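Local coordinates for transcriptional regulator (Saccharomonospora viridis, PDB 4KWA), which probably represses transcription as a TetR-family DNA-binding regulator and, in this chain, the C-terminal part of a longer protein, binds choline in its helical ligand-binding domain, at residues Ser47-Leu52 against Thr110-Ile115; Val82-Leu87 against Asp124-Thr129; Gln88-Gly93 against Gln165-Lys170. All blocks are in the same frame, centred on the assembly; numbering follows the deposited sequence.

Interaction 1 (Ser47-Leu52 against Thr110-Ile115); sequences SKKDIL and TLNPKI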
loop_
_atom_site.group_PDB
_atom_site.type_symbol
_atom_site.label_atom_id
_atom_site.label_comp_id
_atom_site.label_asym_id
_atom_site.label_seq_id
_atom_site.Cartn_x
_atom_site.Cartn_y
_atom_site.Cartn_z
ATOM N N SER A 47 12.789 -18.777 13.957
ATOM C CA SER A 47 11.447 -18.743 13.552
ATOM C C SER A 47 11.410 -18.039 12.221
ATOM O O SER A 47 12.290 -17.238 11.844
ATOM C CB SER A 47 10.596 -17.947 14.528
ATOM O OG SER A 47 10.744 -16.589 14.204
ATOM N N LYS A 48 10.326 -18.315 11.538
ATOM C CA LYS A 48 10.153 -17.758 10.240
ATOM C C LYS A 48 10.178 -16.224 10.317
ATOM O O LYS A 48 10.770 -15.547 9.440
ATOM C CB LYS A 48 8.815 -18.240 9.754
ATOM C CG LYS A 48 8.764 -18.277 8.293
ATOM C CD LYS A 48 7.448 -18.823 7.892
ATOM C CE LYS A 48 7.371 -18.542 6.414
ATOM N NZ LYS A 48 6.069 -19.056 5.948
ATOM N N LYS A 49 9.479 -15.666 11.325
ATOM C CA LYS A 49 9.421 -14.192 11.499
ATOM C C LYS A 49 10.787 -13.648 11.653
ATOM O O LYS A 49 11.047 -12.480 11.322
ATOM C CB LYS A 49 8.559 -13.738 12.719
ATOM C CG LYS A 49 7.066 -13.919 12.528
ATOM C CD LYS A 49 6.260 -13.504 13.766
ATOM C CE LYS A 49 6.585 -14.318 15.009
ATOM N NZ LYS A 49 5.668 -13.985 16.141
ATOM N N ASP A 50 11.696 -14.429 12.222
ATOM C CA ASP A 50 13.063 -13.926 12.278
ATOM C C ASP A 50 13.711 -13.867 10.933
ATOM O O ASP A 50 14.511 -12.942 10.700
ATOM C CB ASP A 50 13.976 -14.716 13.183
ATOM C CG ASP A 50 13.931 -14.213 14.584
ATOM O OD1 ASP A 50 12.812 -14.121 15.152
ATOM O OD2 ASP A 50 15.015 -13.865 15.085
ATOM N N ILE A 51 13.440 -14.849 10.058
ATOM C CA ILE A 51 13.993 -14.775 8.682
ATOM C C ILE A 51 13.466 -13.475 7.989
ATOM O O ILE A 51 14.246 -12.747 7.359
ATOM C CB ILE A 51 13.646 -16.000 7.825
ATOM C CG1 ILE A 51 14.164 -17.248 8.523
ATOM C CG2 ILE A 51 14.260 -15.836 6.399
ATOM C CD1 ILE A 51 13.854 -18.509 7.760
ATOM N N LEU A 52 12.181 -13.155 8.148
ATOM C CA LEU A 52 11.609 -11.949 7.523
ATOM C C LEU A 52 12.283 -10.682 8.108
ATOM O O LEU A 52 12.773 -9.821 7.355
ATOM C CB LEU A 52 10.110 -11.853 7.746
ATOM C CG LEU A 52 9.296 -10.663 7.194
ATOM C CD1 LEU A 52 9.551 -10.493 5.725
ATOM C CD2 LEU A 52 7.824 -10.751 7.459
ATOM N N THR A 110 1.178 -4.234 10.986
ATOM C CA THR A 110 -0.053 -4.080 11.765
ATOM C C THR A 110 -0.217 -5.209 12.786
ATOM O O THR A 110 -1.136 -5.186 13.589
ATOM C CB THR A 110 -1.338 -3.991 10.871
ATOM O OG1 THR A 110 -1.657 -5.252 10.275
ATOM C CG2 THR A 110 -1.217 -2.931 9.722
ATOM N N LEU A 111 0.727 -6.149 12.793
ATOM C CA LEU A 111 0.702 -7.312 13.654
ATOM C C LEU A 111 1.935 -7.707 14.452
ATOM O O LEU A 111 1.784 -8.449 15.422
ATOM C CB LEU A 111 0.403 -8.517 12.738
ATOM C CG LEU A 111 -0.850 -8.458 11.856
ATOM C CD1 LEU A 111 -0.991 -9.650 10.915
ATOM C CD2 LEU A 111 -2.068 -8.330 12.775
ATOM N N ASN A 112 3.133 -7.287 13.993
ATOM C CA ASN A 112 4.468 -7.626 14.559
ATOM C C ASN A 112 5.218 -6.304 14.847
ATOM O O ASN A 112 5.520 -5.605 13.882
ATOM C CB ASN A 112 5.283 -8.438 13.476
ATOM C CG ASN A 112 6.652 -8.919 13.944
ATOM O OD1 ASN A 112 7.348 -8.242 14.670
ATOM N ND2 ASN A 112 7.084 -10.073 13.448
ATOM N N PRO A 113 5.531 -6.000 16.138
ATOM C CA PRO A 113 6.199 -4.745 16.622
ATOM C C PRO A 113 7.618 -4.596 16.176
ATOM O O PRO A 113 7.994 -3.469 15.898
ATOM C CB PRO A 113 6.114 -4.832 18.176
ATOM C CG PRO A 113 5.884 -6.264 18.495
ATOM C CD PRO A 113 5.245 -6.928 17.266
ATOM N N LYS A 114 8.383 -5.703 15.998
ATOM C CA LYS A 114 9.746 -5.568 15.541
ATOM C C LYS A 114 9.727 -5.150 14.063
ATOM O O LYS A 114 10.499 -4.309 13.693
ATOM C CB LYS A 114 10.637 -6.791 15.767
ATOM C CG LYS A 114 10.854 -7.112 17.267
ATOM C CD LYS A 114 11.902 -8.182 17.528
ATOM C CE LYS A 114 11.471 -9.610 17.216
ATOM N NZ LYS A 114 12.447 -10.633 17.739
ATOM N N ILE A 115 8.854 -5.738 13.256
ATOM C CA ILE A 115 8.707 -5.405 11.881
ATOM C C ILE A 115 8.198 -3.969 11.756
ATOM O O ILE A 115 8.743 -3.223 10.936
ATOM C CB ILE A 115 7.789 -6.377 11.109
ATOM C CG1 ILE A 115 8.345 -7.815 11.119
ATOM C CG2 ILE A 115 7.544 -5.875 9.675
ATOM C CD1 ILE A 115 9.564 -8.000 10.294
HETATM O O HOH W 1 9.908 -10.648 13.368
#

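Interaction 2 (Val82-Leu87 against Asp124-Thr129); sequences VRLVEL and DRWYQT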
loop_
_atom_site.group_PDB
_atom_site.type_symbol
_atom_site.label_atom_id
_atom_site.label_comp_id
_atom_site.label_asym_id
_atom_site.label_seq_id
_atom_site.Cartn_x
_atom_site.Cartn_y
_atom_site.Cartn_z
ATOM N N VAL A 82 14.787 13.863 -8.832
ATOM C CA VAL A 82 14.447 12.995 -9.984
ATOM C C VAL A 82 15.092 11.617 -9.852
ATOM O O VAL A 82 14.412 10.624 -10.058
ATOM C CB VAL A 82 14.803 13.636 -11.356
ATOM C CG1 VAL A 82 14.647 12.630 -12.505
ATOM C CG2 VAL A 82 13.927 14.868 -11.618
ATOM N N ARG A 83 16.349 11.546 -9.444
ATOM C CA ARG A 83 16.993 10.251 -9.254
ATOM C C ARG A 83 16.415 9.468 -8.093
ATOM O O ARG A 83 16.164 8.314 -8.187
ATOM C CB ARG A 83 18.461 10.418 -9.011
ATOM C CG ARG A 83 19.256 10.458 -10.260
ATOM C CD ARG A 83 20.592 11.087 -9.997
ATOM N NE ARG A 83 21.183 11.488 -11.243
ATOM C CZ ARG A 83 21.923 10.709 -11.993
ATOM N NH1 ARG A 83 22.387 11.190 -13.112
ATOM N NH2 ARG A 83 22.207 9.478 -11.614
ATOM N N LEU A 84 16.223 10.146 -6.996
ATOM C CA LEU A 84 15.597 9.568 -5.821
ATOM C C LEU A 84 14.282 8.916 -6.134
ATOM O O LEU A 84 14.022 7.867 -5.610
ATOM C CB LEU A 84 15.358 10.591 -4.706
ATOM C CG LEU A 84 16.537 10.866 -3.826
ATOM C CD1 LEU A 84 16.262 12.071 -2.918
ATOM C CD2 LEU A 84 16.890 9.587 -3.014
ATOM N N VAL A 85 13.451 9.576 -6.922
ATOM C CA VAL A 85 12.137 9.077 -7.288
ATOM C C VAL A 85 12.302 7.918 -8.233
ATOM O O VAL A 85 11.644 6.881 -8.038
ATOM C CB VAL A 85 11.243 10.239 -7.803
ATOM C CG1 VAL A 85 9.985 9.704 -8.432
ATOM C CG2 VAL A 85 10.915 11.212 -6.659
ATOM N N GLU A 86 13.287 7.994 -9.152
ATOM C CA GLU A 86 13.577 6.911 -10.077
ATOM C C GLU A 86 13.925 5.566 -9.327
ATOM O O GLU A 86 13.571 4.440 -9.761
ATOM C CB GLU A 86 14.717 7.319 -11.044
ATOM C CG GLU A 86 15.135 6.199 -12.003
ATOM C CD GLU A 86 14.116 5.953 -13.122
ATOM O OE1 GLU A 86 13.328 6.878 -13.472
ATOM O OE2 GLU A 86 14.127 4.836 -13.714
ATOM N N LEU A 87 14.775 5.694 -8.316
ATOM C CA LEU A 87 15.146 4.570 -7.429
ATOM C C LEU A 87 13.950 3.902 -6.719
ATOM O O LEU A 87 14.068 2.805 -6.223
ATOM C CB LEU A 87 16.038 5.069 -6.322
ATOM C CG LEU A 87 17.434 5.395 -6.698
ATOM C CD1 LEU A 87 18.051 5.984 -5.445
ATOM C CD2 LEU A 87 18.098 4.106 -7.136
ATOM N N ASP A 124 11.087 6.613 7.931
ATOM C CA ASP A 124 11.547 7.891 8.474
ATOM C C ASP A 124 12.837 8.386 7.847
ATOM O O ASP A 124 12.988 9.583 7.594
ATOM C CB ASP A 124 11.822 7.778 9.956
ATOM C CG ASP A 124 10.584 7.729 10.810
ATOM O OD1 ASP A 124 9.441 7.849 10.265
ATOM O OD2 ASP A 124 10.762 7.566 12.061
ATOM N N ARG A 125 13.744 7.471 7.529
ATOM C CA ARG A 125 15.007 7.868 6.939
ATOM C C ARG A 125 14.798 8.403 5.541
ATOM O O ARG A 125 15.365 9.410 5.136
ATOM C CB ARG A 125 15.974 6.699 6.942
ATOM C CG ARG A 125 17.346 7.105 6.537
ATOM C CD ARG A 125 18.301 5.906 6.563
ATOM N NE ARG A 125 19.630 6.377 6.857
ATOM C CZ ARG A 125 20.643 5.536 7.109
ATOM N NH1 ARG A 125 20.427 4.197 7.083
ATOM N NH2 ARG A 125 21.831 6.016 7.437
ATOM N N TRP A 126 13.877 7.784 4.825
ATOM C CA TRP A 126 13.576 8.145 3.454
ATOM C C TRP A 126 12.842 9.483 3.469
ATOM O O TRP A 126 13.142 10.380 2.679
ATOM C CB TRP A 126 12.744 6.989 2.896
ATOM C CG TRP A 126 11.831 7.248 1.781
ATOM C CD1 TRP A 126 10.494 7.103 1.791
ATOM C CD2 TRP A 126 12.196 7.655 0.488
ATOM N NE1 TRP A 126 9.966 7.403 0.549
ATOM C CE2 TRP A 126 11.011 7.716 -0.289
ATOM C CE3 TRP A 126 13.395 7.953 -0.104
ATOM C CZ2 TRP A 126 11.011 8.151 -1.598
ATOM C CZ3 TRP A 126 13.400 8.338 -1.425
ATOM C CH2 TRP A 126 12.216 8.438 -2.158
ATOM N N TYR A 127 11.907 9.587 4.382
ATOM C CA TYR A 127 11.107 10.735 4.555
ATOM C C TYR A 127 12.026 11.960 4.784
ATOM O O TYR A 127 11.909 12.982 4.093
ATOM C CB TYR A 127 10.184 10.536 5.726
ATOM C CG TYR A 127 9.346 11.757 6.097
ATOM C CD1 TYR A 127 8.183 12.064 5.441
ATOM C CD2 TYR A 127 9.716 12.555 7.131
ATOM C CE1 TYR A 127 7.400 13.094 5.857
ATOM C CE2 TYR A 127 8.960 13.629 7.506
ATOM C CZ TYR A 127 7.811 13.908 6.833
ATOM O OH TYR A 127 7.082 15.003 7.279
ATOM N N GLN A 128 12.951 11.826 5.688
ATOM C CA GLN A 128 13.950 12.909 5.940
ATOM C C GLN A 128 14.842 13.226 4.735
ATOM O O GLN A 128 15.098 14.403 4.487
ATOM C CB GLN A 128 14.743 12.679 7.206
ATOM C CG GLN A 128 13.931 12.547 8.482
ATOM C CD GLN A 128 13.038 13.754 8.910
ATOM O OE1 GLN A 128 12.095 13.605 9.715
ATOM N NE2 GLN A 128 13.311 14.893 8.388
ATOM N N THR A 129 15.285 12.209 3.994
ATOM C CA THR A 129 15.994 12.403 2.773
ATOM C C THR A 129 15.219 13.293 1.779
ATOM O O THR A 129 15.764 14.183 1.142
ATOM C CB THR A 129 16.315 11.046 2.179
ATOM O OG1 THR A 129 17.331 10.510 3.015
ATOM C CG2 THR A 129 16.834 11.197 0.741
#

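Interaction 3 (Gln88-Gly93 against Gln165-Lys170); sequences QLPTPG and QVLTGK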
loop_
_atom_site.group_PDB
_atom_site.type_symbol
_atom_site.label_atom_id
_atom_site.label_comp_id
_atom_site.label_asym_id
_atom_site.label_seq_id
_atom_site.Cartn_x
_atom_site.Cartn_y
_atom_site.Cartn_z
ATOM N N GLN A 88 12.799 4.584 -6.647
ATOM C CA GLN A 88 11.626 4.038 -6.068
ATOM C C GLN A 88 10.743 3.343 -7.029
ATOM O O GLN A 88 9.729 2.818 -6.582
ATOM C CB GLN A 88 10.762 5.097 -5.353
ATOM C CG GLN A 88 11.516 5.988 -4.382
ATOM C CD GLN A 88 12.668 5.326 -3.585
ATOM O OE1 GLN A 88 13.827 5.853 -3.572
ATOM N NE2 GLN A 88 12.382 4.241 -2.878
ATOM N N LEU A 89 11.038 3.351 -8.331
ATOM C CA LEU A 89 10.148 2.669 -9.253
ATOM C C LEU A 89 10.267 1.178 -9.148
ATOM O O LEU A 89 11.345 0.684 -8.971
ATOM C CB LEU A 89 10.463 3.119 -10.678
ATOM C CG LEU A 89 10.342 4.616 -10.848
ATOM C CD1 LEU A 89 10.688 4.961 -12.286
ATOM C CD2 LEU A 89 9.012 5.168 -10.442
ATOM N N PRO A 90 9.174 0.432 -9.334
ATOM C CA PRO A 90 9.292 -1.002 -9.225
ATOM C C PRO A 90 9.766 -1.588 -10.537
ATOM O O PRO A 90 9.034 -2.374 -11.151
ATOM C CB PRO A 90 7.852 -1.439 -8.960
ATOM C CG PRO A 90 7.039 -0.355 -9.577
ATOM C CD PRO A 90 7.763 0.897 -9.250
ATOM N N THR A 91 10.991 -1.249 -10.953
ATOM C CA THR A 91 11.519 -1.779 -12.222
ATOM C C THR A 91 11.803 -3.288 -12.136
ATOM O O THR A 91 12.078 -3.893 -11.077
ATOM C CB THR A 91 12.724 -0.960 -12.641
ATOM O OG1 THR A 91 13.592 -0.826 -11.539
ATOM C CG2 THR A 91 12.334 0.422 -12.942
ATOM N N PRO A 92 11.810 -3.943 -13.305
ATOM C CA PRO A 92 12.098 -5.355 -13.348
ATOM C C PRO A 92 13.299 -5.756 -12.445
ATOM O O PRO A 92 14.235 -5.019 -12.352
ATOM C CB PRO A 92 12.389 -5.586 -14.822
ATOM C CG PRO A 92 11.664 -4.478 -15.537
ATOM C CD PRO A 92 11.346 -3.393 -14.577
ATOM N N GLY A 93 13.199 -6.887 -11.772
ATOM C CA GLY A 93 14.251 -7.423 -10.892
ATOM C C GLY A 93 14.117 -7.132 -9.421
ATOM O O GLY A 93 13.030 -7.196 -8.837
ATOM N N GLN A 165 -0.842 0.648 -7.726
ATOM C CA GLN A 165 -1.543 0.625 -8.973
ATOM C C GLN A 165 -0.667 -0.197 -10.001
ATOM O O GLN A 165 -1.207 -1.057 -10.742
ATOM C CB GLN A 165 -1.882 2.055 -9.407
ATOM C CG GLN A 165 -2.795 2.782 -8.440
ATOM C CD GLN A 165 -3.050 4.222 -8.853
ATOM O OE1 GLN A 165 -2.732 4.605 -9.980
ATOM N NE2 GLN A 165 -3.695 5.014 -7.963
ATOM N N VAL A 166 0.655 -0.012 -9.992
ATOM C CA VAL A 166 1.476 -0.834 -10.877
ATOM C C VAL A 166 1.447 -2.312 -10.543
ATOM O O VAL A 166 1.125 -3.167 -11.405
ATOM C CB VAL A 166 2.937 -0.304 -10.949
ATOM C CG1 VAL A 166 3.818 -1.204 -11.834
ATOM C CG2 VAL A 166 2.924 1.194 -11.355
ATOM N N LEU A 167 1.747 -2.642 -9.298
ATOM C CA LEU A 167 1.754 -4.057 -8.864
ATOM C C LEU A 167 0.451 -4.868 -8.964
ATOM O O LEU A 167 0.496 -6.077 -9.351
ATOM C CB LEU A 167 2.401 -4.256 -7.530
ATOM C CG LEU A 167 3.938 -4.406 -7.554
ATOM C CD1 LEU A 167 4.677 -3.117 -7.831
ATOM C CD2 LEU A 167 4.433 -4.941 -6.210
ATOM N N THR A 168 -0.666 -4.169 -8.782
ATOM C CA THR A 168 -1.985 -4.770 -8.827
ATOM C C THR A 168 -2.562 -4.771 -10.238
ATOM O O THR A 168 -3.629 -5.294 -10.416
ATOM C CB THR A 168 -2.964 -4.110 -7.844
ATOM O OG1 THR A 168 -3.205 -2.728 -8.208
ATOM C CG2 THR A 168 -2.425 -4.222 -6.417
ATOM N N GLY A 169 -1.847 -4.196 -11.197
ATOM C CA GLY A 169 -2.260 -4.219 -12.613
ATOM C C GLY A 169 -3.410 -3.332 -13.041
ATOM O O GLY A 169 -4.199 -3.685 -13.943
ATOM N N LYS A 170 -3.470 -2.143 -12.477
ATOM C CA LYS A 170 -4.486 -1.158 -12.879
ATOM C C LYS A 170 -4.354 -0.896 -14.395
ATOM O O LYS A 170 -3.255 -0.792 -14.958
ATOM C CB LYS A 170 -4.335 0.124 -12.070
ATOM C CG LYS A 170 -5.252 1.293 -12.514
ATOM C CD LYS A 170 -4.910 2.590 -11.777
ATOM C CE LYS A 170 -5.494 3.837 -12.448
ATOM N NZ LYS A 170 -4.909 5.117 -11.911
#

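Interaction 1 (Ser47-Leu52 against Thr110-Ile115)
Lys49, Asp50 and Leu52 face Asn112, Lys114 and Ile115 where helices 48-71 and 113-139 both begin. The first helix starts at Ser47, its N-cap, whose short side chain curls back so that OG accepts from Asp50 N at 3.1 Å. Lys49 passes its aliphatic stem aslant over the Asn112 amide nitrogen, CD coming to 3.5 Å from ND2, and a turn about the CG-CD bond swings the ammonium group away from that nitrogen. A water ties the two residues together, donating to Lys49 O (3.0 Å) and accepting from Asn112 ND2 (2.9 Å). The other half of the amide is turned to its own helix: Asn112 is the N-cap there, and OD1 takes a nearly straight bond (168°) from Ile115 N, which lies above the carbonyl plane, besides a weak one from Lys114 N. Asparagine suits the place because it accepts and donates at once. In the TetR fold, helix 48-71 leads from the predicted helix-turn-helix, residues 26-45, into the ligand-binding domain, so the contact sits at their junction. Asp50 starts off away from the partner segment, yet its OD1 ends 4.4 Å from Lys114 NZ, too far for a salt bridge, though the opposite charges probably attract. Leu52 sends CG anti to its backbone N (chi1 179°), 4.1 Å from Ile115 CD1, and the two branched chains cross nearly perpendicularly; Leu53 and Val105 also pack on Ile115.

Interaction 2 (Val82-Leu87 against Asp124-Thr129)
The carbonyl oxygen of Arg125 is gripped twice by Thr129, which touches Leu84 with its methyl. Thr129 N gives the ordinary helical bond at 3.0 Å, and Thr129 OG1 donates a second at 3.1 Å from the opposite face of the carbonyl plane. With the hydroxyl held beside the backbone N (chi1 -72°), CG2 is left facing the neighbouring helix, where it meets Leu84 CD1 at 3.8 Å. Threonine thus suits a place that is polar toward its own backbone and apolar toward its neighbour. Both methyls of Leu84 border Thr129 CG2, and CD2 also lies 4.0 Å from Trp126 CZ3, at the far rim of the indole, as the leucine and tryptophan side chains run past one another in opposite directions. The length of the indole brings its far end to Leu84, although the bond to CB does not itself aim there; Trp126 CH2 also comes within 3.9 Å of Leu84 O. Gln67 and Leu71 of helix 48-71 also pack on Leu84, and Ser156 and Ile159 of helix 148-168 on Trp126. The contact joins helices 77-86 and 113-139 in the all-helical ligand-binding domain of the TetR fold, beside the choline site.

Interaction 3 (Gln88-Gly93 against Gln165-Lys170)
Next to the choline pocket, Pro90 packs on Val166 and Leu167, joining the loop that follows helix 77-86 to the last turns of helix 148-168. The proline ring does all the touching from its side. Its CB lies 3.8 Å from Leu167 CD1, and that same methyl is 4.0 Å from Pro90 CG, so one leucine branch sits against two ring carbons. Pro90 CG also reaches Val166 CG1 at 4.0 Å, the methyl that stands anti to the valine's backbone N (chi1 178°), and the proline ring crosses both side chains at a slant. A rigid, apolar ring suits this buried position, and its restricted phi is compatible with the inverse gamma turn centred on Pro90, in which Thr91 N makes a weak bond to Leu89 O. Arg96 and Trp99 of helix 94-109 pack on both Pro90 and Leu167, and Met178 of helix 175-190 on both Pro90 and Val166. In this all-helical TetR-type domain the same loop supplies a pocket residue: Gln88 touches choline, and its backbone oxygen accepts from the indole N-H of Trp99, another pocket residue. On the other side of the contact the helix closes with a Schellman motif. Gly169 N bonds to Val166 O (3.2 Å) and Lys170 N to Gln165 O (3.1 Å), with Gly169 at a positive phi of 74° that a residue lacking CB adopts with ease. The turn of the backbone aims the fully extended Lys170 side chain back, NZ donating to Gln165 OE1 at 3.0 Å from well above the amide carbonyl plane (58°); its length also brings NZ to Thr153 OG1 of the second subunit, to which it hydrogen-bonds.

How the interactions relate
Helix 113-139 runs between interaction 1, near its start, and interaction 2, whose centres are about 25 Å apart on opposite sides of the chain's centre. Interaction 3 lies about 17 Å from interaction 2, centre to centre, and touches it, because Trp126 packs on Gln88, which follows Leu87 in the chain. Both lie beside choline: Gln88 touches it, and the side chains of Trp126 and Pro90 are about 5 and 7 Å away. Interaction 1 stands further off, with the Ile115 side chain about 11 Å from choline, on the way to the DNA-binding head. Helix 113-139 links the two regions; in TetR regulators such helices can relay ligand binding, but whether that happens here is not established.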